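Local coordinates for hypothetical protein (Bacteroides uniformis, PDB 4QE0) that is of unknown function but belongs to the DUF5043 family and forms an assembly of two chains, at residues 84-87 against 88-92; 24-27 against 28-31. All blocks are in the same frame, centred on the assembly; numbering follows the deposited sequence. Where two conformers were deposited one is given.

Contact 1 (84-87 against 88-92); sequences ADFI and VDQAF
Phe86 and Gln90 meet one turn apart on helix 78-90. Gln90 CB lies over one face of the Phe86 ring, 4.1 Å from the ring centroid and offset toward the rim, a CH-pi contact. The four-residue spacing along the helix sets CB there. Gln90 CG comes closest, 3.8 Å from Phe86 CZ. The Phe86 side chain runs anti to its backbone N (chi1 180°). Gln90 does much the same, which brings its CG to the ring. In the modelled conformer, one of two, the Gln90 chain then bends at chi2.

The tight part is the backbone core. Val88 N, Asp89 N and Gln90 N each donate to the carbonyl four residues back; the shortest bond is Gln90 N to Phe86 O, 2.8 Å. Val88 CG2 packs 3.5 Å from Ala84 O, and the Val88 side chain also rests on Ile142 of helix 136-143. The buried Asp89 turns its carboxylate to the backbone N atoms of Gln173 and Gly174.

The looser side is at Gln90, which is partly exposed but packs on Glu141 and on Met169 of the second subunit. The bond from Ala91 N to Ile87 O is weak, 3.3 Å. A water lies within hydrogen-bonding distance of Ile87 O and Gln90 OE1, a tentative bridge. In this part of the helix the Asp89 carboxylate, gripped by backbone N-H groups, probably keeps its charge and ties the loop at 173-174 to the helix.

Contact 2 (24-27 against 28-31); sequences FEVD and GYTY
Val26 and Tyr29 are paired across the end of a beta hairpin, joined by a type II turn that runs from one to the other. The backbone bonds set the register. Phe24 and Tyr31 form a hydrogen-bonded antiparallel pair, with Phe24 N to Tyr31 O at 2.7 Å and nearly straight (173°). Tyr31 N returns a bond to Phe24 O. Val26 and Tyr29 form the next such pair: Val26 N to Tyr29 O is 3.0 Å, but the return bond from Tyr29 N to Val26 O is weak. Between them Glu25 and Thr30 make a non-hydrogen-bonded pair, where Thr30 CA makes a CA-H...O contact with Phe24 O.

The ring contacts lie on the side of Phe24, Val26, Tyr29 and Tyr31. Val26 CG1 sits over one face of the Tyr29 ring, 4.1 Å from its centroid, a CH-pi contact. Tyr29 holds CG between its backbone N and carbonyl carbon (chi1 61°), and this swings the ring alongside Val26. An alanine at Tyr29 is likely to leave Val26 CG1 without its aromatic cover and open a gap beside Arg140 of helix 136-143. Phe24 and Tyr31 touch more loosely, through their CB atoms. Both reach Leu136 of that helix, and Tyr31 OH bonds Glu143.

On the other side Glu25 and Thr30 lie side by side. Glu25 CG is 3.7 Å from both OG1 and CG2 of Thr30.

The turn depends on Gly28. Its positive phi (106°) would drive a side chain into Asp27 O. The hairpin thus joins an apolar and aromatic side, turned to the helix, to a more polar side where Glu25 and Thr30 meet only by van der Waals contact across the segments.

In the fold
From the N terminus the chain reaches contact 2 first. There the turn at 26-29 within 24-31 closes the hairpin of strands 22-26 and 29-36, at the outer edge of the six-stranded antiparallel sheet within this chain. Contact 1 comes later, at the C-terminal end of helix 78-90, and closes no loop. The two are in series: neither nests in the other nor crosses it. The nearest atoms of contact 1 and contact 2 are about 11 Å apart, so they do not touch. Helix 136-143 links them. It takes side chains of contact 1 on Ile142 and of contact 2 on Leu136, so this helix joins the sheet edge to helix 78-90.

Contact 1 (84-87 against 88-92)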
# COMPACT_ATOMS: atom_id res chain seq x y z
N ALA A 84 0.04 -1.70 6.42
CA ALA A 84 -1.39 -1.48 6.64
C ALA A 84 -1.74 -0.00 6.60
O ALA A 84 -2.69 0.41 5.93
CB ALA A 84 -1.84 -2.09 7.94
N ASP A 85 -0.93 0.81 7.26
CA ASP A 85 -1.08 2.27 7.24
C ASP A 85 -0.93 2.81 5.81
O ASP A 85 -1.71 3.66 5.35
CB ASP A 85 -0.02 2.83 8.17
CG ASP A 85 -0.08 4.33 8.32
OD1 ASP A 85 0.30 5.02 7.36
OD2 ASP A 85 -0.48 4.80 9.43
N PHE A 86 0.07 2.31 5.11
CA PHE A 86 0.30 2.73 3.73
C PHE A 86 -0.90 2.41 2.82
O PHE A 86 -1.29 3.22 1.98
CB PHE A 86 1.57 2.11 3.19
CG PHE A 86 1.85 2.51 1.77
CD1 PHE A 86 2.15 3.84 1.48
CD2 PHE A 86 1.73 1.61 0.74
CE1 PHE A 86 2.38 4.26 0.18
CE2 PHE A 86 1.96 2.02 -0.58
CZ PHE A 86 2.29 3.34 -0.85
N ILE A 87 -1.45 1.21 2.94
CA ILE A 87 -2.60 0.80 2.14
C ILE A 87 -3.76 1.76 2.33
O ILE A 87 -4.38 2.22 1.35
CB ILE A 87 -3.04 -0.64 2.49
CG1 ILE A 87 -2.01 -1.62 1.91
CG2 ILE A 87 -4.46 -0.90 1.99
CD1 ILE A 87 -2.09 -3.02 2.46
N VAL A 88 -4.02 2.13 3.57
CA VAL A 88 -5.08 3.09 3.85
C VAL A 88 -4.77 4.45 3.22
O VAL A 88 -5.61 5.03 2.52
CB VAL A 88 -5.32 3.23 5.35
CG1 VAL A 88 -6.26 4.40 5.65
CG2 VAL A 88 -5.88 1.93 5.87
N ASP A 89 -3.58 4.94 3.46
CA ASP A 89 -3.21 6.29 3.01
C ASP A 89 -3.27 6.38 1.48
O ASP A 89 -3.88 7.30 0.92
CB ASP A 89 -1.82 6.61 3.51
CG ASP A 89 -1.45 8.07 3.32
OD1 ASP A 89 -1.56 8.58 2.20
OD2 ASP A 89 -1.11 8.73 4.31
N GLN A 90 -2.70 5.39 0.81
CA GLN A 90 -2.52 5.41 -0.66
C GLN A 90 -3.83 5.28 -1.42
O GLN A 90 -3.92 5.67 -2.57
CB GLN A 90 -1.54 4.29 -1.07
CG GLN A 90 -0.98 4.33 -2.50
CD GLN A 90 -1.93 3.75 -3.52
OE1 GLN A 90 -2.77 2.90 -3.19
NE2 GLN A 90 -1.82 4.21 -4.77
N ALA A 91 -4.86 4.75 -0.77
CA ALA A 91 -6.20 4.62 -1.40
C ALA A 91 -6.87 5.95 -1.68
O ALA A 91 -7.79 6.02 -2.50
CB ALA A 91 -7.10 3.74 -0.54
N PHE A 92 -6.47 7.00 -0.96
CA PHE A 92 -7.01 8.34 -1.13
C PHE A 92 -6.13 9.19 -2.04
O PHE A 92 -4.91 9.21 -1.87
CB PHE A 92 -7.11 9.03 0.22
CG PHE A 92 -8.12 8.41 1.15
CD1 PHE A 92 -7.77 7.33 1.95
CD2 PHE A 92 -9.39 8.94 1.28
CE1 PHE A 92 -8.69 6.75 2.81
CE2 PHE A 92 -10.31 8.37 2.15
CZ PHE A 92 -9.96 7.27 2.90
O HOH W 1 -4.21 1.33 -1.20

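Contact 2 (24-27 against 28-31)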
# COMPACT_ATOMS: atom_id res chain seq x y z
N PHE A 24 -25.52 -1.12 -0.37
CA PHE A 24 -24.95 -0.71 -1.65
C PHE A 24 -24.56 -1.94 -2.45
O PHE A 24 -23.54 -2.57 -2.18
CB PHE A 24 -23.72 0.18 -1.46
CG PHE A 24 -24.03 1.50 -0.83
CD1 PHE A 24 -24.42 2.57 -1.60
CD2 PHE A 24 -23.93 1.67 0.54
CE1 PHE A 24 -24.73 3.78 -1.02
CE2 PHE A 24 -24.24 2.88 1.13
CZ PHE A 24 -24.63 3.94 0.35
N GLU A 25 -25.38 -2.29 -3.44
CA GLU A 25 -25.09 -3.40 -4.34
C GLU A 25 -24.43 -2.84 -5.58
O GLU A 25 -25.06 -2.13 -6.35
CB GLU A 25 -26.37 -4.15 -4.71
CG GLU A 25 -26.99 -4.93 -3.56
CD GLU A 25 -28.29 -5.62 -3.95
OE1 GLU A 25 -29.31 -4.92 -4.11
OE2 GLU A 25 -28.30 -6.86 -4.08
N VAL A 26 -23.15 -3.15 -5.75
CA VAL A 26 -22.34 -2.68 -6.85
C VAL A 26 -21.91 -3.91 -7.65
O VAL A 26 -22.16 -5.06 -7.23
CB VAL A 26 -21.16 -1.89 -6.25
CG1 VAL A 26 -19.94 -1.80 -7.16
CG2 VAL A 26 -21.65 -0.51 -5.85
N ASP A 27 -21.32 -3.69 -8.82
CA ASP A 27 -20.78 -4.78 -9.61
C ASP A 27 -19.68 -5.49 -8.86
O ASP A 27 -18.59 -4.95 -8.69
CB ASP A 27 -20.20 -4.29 -10.95
CG ASP A 27 -21.27 -4.01 -12.01
OD1 ASP A 27 -22.48 -4.23 -11.76
OD2 ASP A 27 -20.90 -3.55 -13.11
N GLY A 28 -19.98 -6.70 -8.40
CA GLY A 28 -18.96 -7.56 -7.83
C GLY A 28 -19.02 -7.69 -6.33
O GLY A 28 -18.40 -8.59 -5.77
N TYR A 29 -19.75 -6.80 -5.66
CA TYR A 29 -19.77 -6.81 -4.20
C TYR A 29 -20.92 -5.99 -3.66
O TYR A 29 -21.48 -5.15 -4.35
CB TYR A 29 -18.42 -6.33 -3.63
CG TYR A 29 -18.00 -4.91 -3.98
CD1 TYR A 29 -17.26 -4.63 -5.11
CD2 TYR A 29 -18.35 -3.85 -3.15
CE1 TYR A 29 -16.87 -3.34 -5.43
CE2 TYR A 29 -17.97 -2.55 -3.46
CZ TYR A 29 -17.22 -2.30 -4.58
OH TYR A 29 -16.86 -1.01 -4.88
N THR A 30 -21.28 -6.27 -2.41
CA THR A 30 -22.30 -5.54 -1.70
C THR A 30 -21.75 -5.05 -0.35
O THR A 30 -21.16 -5.82 0.39
CB THR A 30 -23.53 -6.42 -1.44
OG1 THR A 30 -24.03 -6.89 -2.69
CG2 THR A 30 -24.62 -5.62 -0.76
N TYR A 31 -21.94 -3.76 -0.07
CA TYR A 31 -21.60 -3.18 1.21
C TYR A 31 -22.86 -2.80 1.97
O TYR A 31 -23.85 -2.34 1.39
CB TYR A 31 -20.72 -1.93 1.04
CG TYR A 31 -19.24 -2.20 1.24
CD1 TYR A 31 -18.57 -3.20 0.52
CD2 TYR A 31 -18.50 -1.47 2.15
CE1 TYR A 31 -17.22 -3.45 0.69
CE2 TYR A 31 -17.15 -1.71 2.34
CZ TYR A 31 -16.51 -2.70 1.61
OH TYR A 31 -15.16 -2.93 1.81